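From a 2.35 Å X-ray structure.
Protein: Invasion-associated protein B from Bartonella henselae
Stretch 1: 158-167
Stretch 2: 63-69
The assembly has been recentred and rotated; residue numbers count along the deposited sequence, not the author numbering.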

ATOM      1  N   ALA C 158     -20.418  39.307   0.655  1.00 39.13           N
ATOM      2  CA  ALA C 158     -19.025  39.040   0.309  1.00 37.91           C
ATOM      3  C   ALA C 158     -18.410  40.185  -0.505  1.00 36.29           C
ATOM      4  O   ALA C 158     -17.251  40.538  -0.301  1.00 36.80           O
ATOM      5  CB  ALA C 158     -18.882  37.711  -0.422  1.00 36.07           C
ATOM      6  N   LEU C 159     -19.193  40.774  -1.406  1.00 36.49           N
ATOM      7  CA  LEU C 159     -18.718  41.910  -2.196  1.00 38.79           C
ATOM      8  C   LEU C 159     -18.525  43.167  -1.344  1.00 40.69           C
ATOM      9  O   LEU C 159     -17.581  43.920  -1.565  1.00 44.58           O
ATOM     10  CB  LEU C 159     -19.643  42.180  -3.383  1.00 37.69           C
ATOM     11  CG  LEU C 159     -19.218  43.228  -4.414  1.00 38.13           C
ATOM     12  CD1 LEU C 159     -17.793  43.010  -4.924  1.00 37.00           C
ATOM     13  CD2 LEU C 159     -20.200  43.212  -5.555  1.00 38.14           C
ATOM     14  N   ASN C 160     -19.408  43.366  -0.367  1.00 41.18           N
ATOM     15  CA  ASN C 160     -19.268  44.427   0.636  1.00 42.60           C
ATOM     16  C   ASN C 160     -17.989  44.320   1.459  1.00 42.93           C
ATOM     17  O   ASN C 160     -17.370  45.332   1.787  1.00 46.88           O
ATOM     18  CB  ASN C 160     -20.470  44.436   1.583  1.00 41.89           C
ATOM     19  CG  ASN C 160     -21.732  44.946   0.923  1.00 42.09           C
ATOM     20  OD1 ASN C 160     -21.694  45.470  -0.182  1.00 41.95           O
ATOM     21  ND2 ASN C 160     -22.861  44.789   1.601  1.00 41.27           N
ATOM     22  N   ARG C 161     -17.620  43.085   1.796  1.00 45.09           N
ATOM     23  CA  ARG C 161     -16.366  42.783   2.476  1.00 43.31           C
ATOM     24  C   ARG C 161     -15.156  43.055   1.577  1.00 42.48           C
ATOM     25  O   ARG C 161     -14.143  43.574   2.046  1.00 44.92           O
ATOM     26  CB  ARG C 161     -16.379  41.334   2.979  1.00 42.42           C
ATOM     27  CG  ARG C 161     -15.125  40.878   3.721  1.00 43.46           C
ATOM     28  CD  ARG C 161     -14.827  41.713   4.944  1.00 44.87           C
ATOM     29  NE  ARG C 161     -13.669  41.195   5.659  1.00 53.63           N
ATOM     30  CZ  ARG C 161     -12.890  41.915   6.457  1.00 55.25           C
ATOM     31  NH1 ARG C 161     -13.134  43.206   6.647  1.00 57.42           N
ATOM     32  NH2 ARG C 161     -11.859  41.340   7.057  1.00 55.56           N
ATOM     33  N   LEU C 162     -15.282  42.724   0.293  1.00 43.60           N
ATOM     34  CA  LEU C 162     -14.259  43.019  -0.708  1.00 45.58           C
ATOM     35  C   LEU C 162     -14.020  44.520  -0.892  1.00 48.93           C
ATOM     36  O   LEU C 162     -12.882  44.948  -1.102  1.00 50.25           O
ATOM     37  CB  LEU C 162     -14.613  42.358  -2.047  1.00 44.06           C
ATOM     38  CG  LEU C 162     -13.676  41.283  -2.608  1.00 42.22           C
ATOM     39  CD1 LEU C 162     -13.355  40.170  -1.630  1.00 34.12           C
ATOM     40  CD2 LEU C 162     -14.232  40.728  -3.899  1.00 34.43           C
ATOM     41  N   ILE C 163     -15.099  45.301  -0.809  1.00 50.30           N
ATOM     42  CA  ILE C 163     -15.033  46.767  -0.847  1.00 51.09           C
ATOM     43  C   ILE C 163     -14.308  47.295   0.392  1.00 51.75           C
ATOM     44  O   ILE C 163     -13.441  48.161   0.287  1.00 54.81           O
ATOM     45  CB  ILE C 163     -16.451  47.399  -0.999  1.00 51.28           C
ATOM     46  CG1 ILE C 163     -17.058  47.030  -2.360  1.00 48.07           C
ATOM     47  CG2 ILE C 163     -16.405  48.922  -0.866  1.00 52.53           C
ATOM     48  CD1 ILE C 163     -18.569  47.109  -2.431  1.00 46.16           C
ATOM     49  N   ALA C 164     -14.656  46.736   1.548  1.00 52.02           N
ATOM     50  CA  ALA C 164     -14.045  47.080   2.833  1.00 53.11           C
ATOM     51  C   ALA C 164     -12.559  46.719   2.934  1.00 55.52           C
ATOM     52  O   ALA C 164     -11.795  47.421   3.598  1.00 60.05           O
ATOM     53  CB  ALA C 164     -14.824  46.434   3.975  1.00 50.32           C
ATOM     54  N   LEU C 165     -12.158  45.629   2.280  1.00 57.25           N
ATOM     55  CA  LEU C 165     -10.756  45.204   2.265  1.00 57.98           C
ATOM     56  C   LEU C 165      -9.883  46.066   1.345  1.00 61.64           C
ATOM     57  O   LEU C 165      -8.667  46.138   1.536  1.00 63.59           O
ATOM     58  CB  LEU C 165     -10.634  43.720   1.902  1.00 54.72           C
ATOM     59  CG  LEU C 165     -10.996  42.705   2.992  1.00 51.80           C
ATOM     60  CD1 LEU C 165     -11.375  41.361   2.385  1.00 47.21           C
ATOM     61  CD2 LEU C 165      -9.877  42.546   4.020  1.00 52.03           C
ATOM     62  N   GLN C 166     -10.506  46.707   0.357  1.00 65.58           N
ATOM     63  CA  GLN C 166      -9.819  47.654  -0.526  1.00 70.87           C
ATOM     64  C   GLN C 166      -9.434  48.937   0.204  1.00 72.70           C
ATOM     65  O   GLN C 166      -8.365  49.498  -0.043  1.00 73.74           O
ATOM     66  CB  GLN C 166     -10.681  48.000  -1.743  1.00 71.83           C
ATOM     67  CG  GLN C 166     -10.352  47.206  -2.998  1.00 77.54           C
ATOM     68  CD  GLN C 166     -10.682  47.962  -4.278  1.00 78.94           C
ATOM     69  OE1 GLN C 166     -11.613  48.771  -4.323  1.00 73.88           O
ATOM     70  NE2 GLN C 166      -9.911  47.700  -5.328  1.00 79.04           N
ATOM     71  N   LYS C 167     -10.321  49.379   1.076  1.00 73.92           N
ATOM     72  CA  LYS C 167     -10.136  50.549   1.902  1.00 75.34           C
ATOM     73  C   LYS C 167      -9.079  50.356   2.964  1.00 76.22           C
ATOM     74  O   LYS C 167      -8.435  51.290   3.346  1.00 79.24           O
ATOM     75  CB  LYS C 167     -11.453  50.895   2.573  1.00 76.17           C
ATOM     76  CG  LYS C 167     -12.197  52.050   1.964  1.00 79.19           C
ATOM     77  CD  LYS C 167     -13.666  51.765   1.792  1.00 82.69           C
ATOM     78  CE  LYS C 167     -14.179  52.179   0.392  1.00 86.16           C
ATOM     79  NZ  LYS C 167     -13.901  51.208  -0.743  1.00 88.83           N
TER
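Stretch 2, residues 63-69: SVVLNAD

Residues 63-66 form the end of a β-strand that passes over the helix 158-167, after which the chain leaves as a loop through Asn67, Ala68 and Asp69. Strand and helix run in broadly the same direction, with a crossing angle of -43° and a closest approach of their axes of 8.9 Å. The backbones come nearest at Leu162 and Leu66, whose CA atoms are 6.7 Å apart.

Leu66 is the centre of the contact. Its CA-to-CB bond points toward the helix, and its side chain packs against three apolar side chains within about one turn of the helix: Leu66 CD1 packs 3.6 Å from Ile163 CG1, Leu66 CG lies 4.2 Å from Leu159 CD1, and Leu66 CB is 4.3 Å from Leu162 CD2. Leu162 also reaches back along the strand, Leu162 CD2 lying 4.0 Å from the carbonyl O of Val64, a residue whose CA-to-CB bond also points toward the helix.

One turn beyond Leu162, Gln166 extends the contact to the start of the loop. Gln166 OE1 lies 3.5 Å from Leu66 CD1, while Gln166 NE2 approaches Leu66 O at 3.2 Å; the angle is too poor for a hydrogen bond. Gln166 NE2 is also 3.7 Å from Ala68 N. No hydrogen bond joins the two stretches; of the 313 Å² buried between them, Leu66 contributes 106 Å² and Gln166 70 Å².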

ATOM      1  N   SER C  63     -14.434  32.621  -9.546  1.00 38.48           N
ATOM      2  CA  SER C  63     -13.526  33.417  -8.723  1.00 39.80           C
ATOM      3  C   SER C  63     -13.515  34.854  -9.232  1.00 42.59           C
ATOM      4  O   SER C  63     -13.425  35.088 -10.436  1.00 44.06           O
ATOM      5  CB  SER C  63     -12.115  32.825  -8.737  1.00 38.57           C
ATOM      6  OG  SER C  63     -11.348  33.305  -7.643  1.00 44.80           O
ATOM      7  N   VAL C  64     -13.604  35.808  -8.307  1.00 43.01           N
ATOM      8  CA  VAL C  64     -13.903  37.199  -8.645  1.00 42.90           C
ATOM      9  C   VAL C  64     -13.123  38.198  -7.771  1.00 42.41           C
ATOM     10  O   VAL C  64     -12.961  37.986  -6.569  1.00 39.93           O
ATOM     11  CB  VAL C  64     -15.457  37.425  -8.633  1.00 45.63           C
ATOM     12  CG1 VAL C  64     -15.881  38.663  -7.856  1.00 47.44           C
ATOM     13  CG2 VAL C  64     -16.010  37.422 -10.052  1.00 50.37           C
ATOM     14  N   VAL C  65     -12.604  39.254  -8.402  1.00 43.82           N
ATOM     15  CA  VAL C  65     -11.939  40.355  -7.698  1.00 44.96           C
ATOM     16  C   VAL C  65     -12.634  41.690  -7.954  1.00 46.88           C
ATOM     17  O   VAL C  65     -13.321  41.862  -8.964  1.00 44.42           O
ATOM     18  CB  VAL C  65     -10.423  40.490  -8.056  1.00 45.12           C
ATOM     19  CG1 VAL C  65      -9.635  39.302  -7.543  1.00 47.83           C
ATOM     20  CG2 VAL C  65     -10.208  40.680  -9.562  1.00 43.53           C
ATOM     21  N   LEU C  66     -12.451  42.622  -7.023  1.00 42.73           N
ATOM     22  CA  LEU C  66     -12.928  43.989  -7.160  1.00 44.43           C
ATOM     23  C   LEU C  66     -11.753  44.867  -7.591  1.00 50.75           C
ATOM     24  O   LEU C  66     -10.787  45.050  -6.837  1.00 42.86           O
ATOM     25  CB  LEU C  66     -13.481  44.491  -5.823  1.00 46.18           C
ATOM     26  CG  LEU C  66     -14.556  45.581  -5.683  1.00 49.58           C
ATOM     27  CD1 LEU C  66     -14.178  46.463  -4.513  1.00 44.71           C
ATOM     28  CD2 LEU C  66     -14.839  46.426  -6.932  1.00 46.83           C
ATOM     29  N   ASN C  67     -11.839  45.407  -8.803  1.00 57.34           N
ATOM     30  CA  ASN C  67     -10.774  46.254  -9.338  1.00 65.74           C
ATOM     31  C   ASN C  67     -10.840  47.676  -8.797  1.00 70.43           C
ATOM     32  O   ASN C  67     -11.885  48.113  -8.294  1.00 65.74           O
ATOM     33  CB  ASN C  67     -10.792  46.254 -10.868  1.00 63.84           C
ATOM     34  CG  ASN C  67     -10.598  44.870 -11.450  1.00 60.88           C
ATOM     35  OD1 ASN C  67      -9.508  44.303 -11.382  1.00 61.24           O
ATOM     36  ND2 ASN C  67     -11.659  44.317 -12.026  1.00 53.63           N
ATOM     37  N   ALA C  68      -9.716  48.386  -8.921  1.00 76.28           N
ATOM     38  CA  ALA C  68      -9.527  49.738  -8.379  1.00 81.05           C
ATOM     39  C   ALA C  68     -10.558  50.771  -8.848  1.00 82.76           C
ATOM     40  O   ALA C  68     -10.857  51.721  -8.122  1.00 84.50           O
ATOM     41  CB  ALA C  68      -8.110  50.226  -8.677  1.00 79.33           C
ATOM     42  N   ASP C  69     -11.098  50.572 -10.050  1.00 83.99           N
ATOM     43  CA  ASP C  69     -12.098  51.475 -10.624  1.00 88.51           C
ATOM     44  C   ASP C  69     -13.550  51.051 -10.354  1.00 86.85           C
ATOM     45  O   ASP C  69     -14.489  51.659 -10.875  1.00 87.61           O
ATOM     46  CB  ASP C  69     -11.854  51.664 -12.128  1.00 93.09           C
ATOM     47  CG  ASP C  69     -11.928  50.360 -12.911  1.00101.30           C
ATOM     48  OD1 ASP C  69     -11.145  49.430 -12.616  1.00100.39           O
ATOM     49  OD2 ASP C  69     -12.763  50.277 -13.836  1.00107.02           O
TER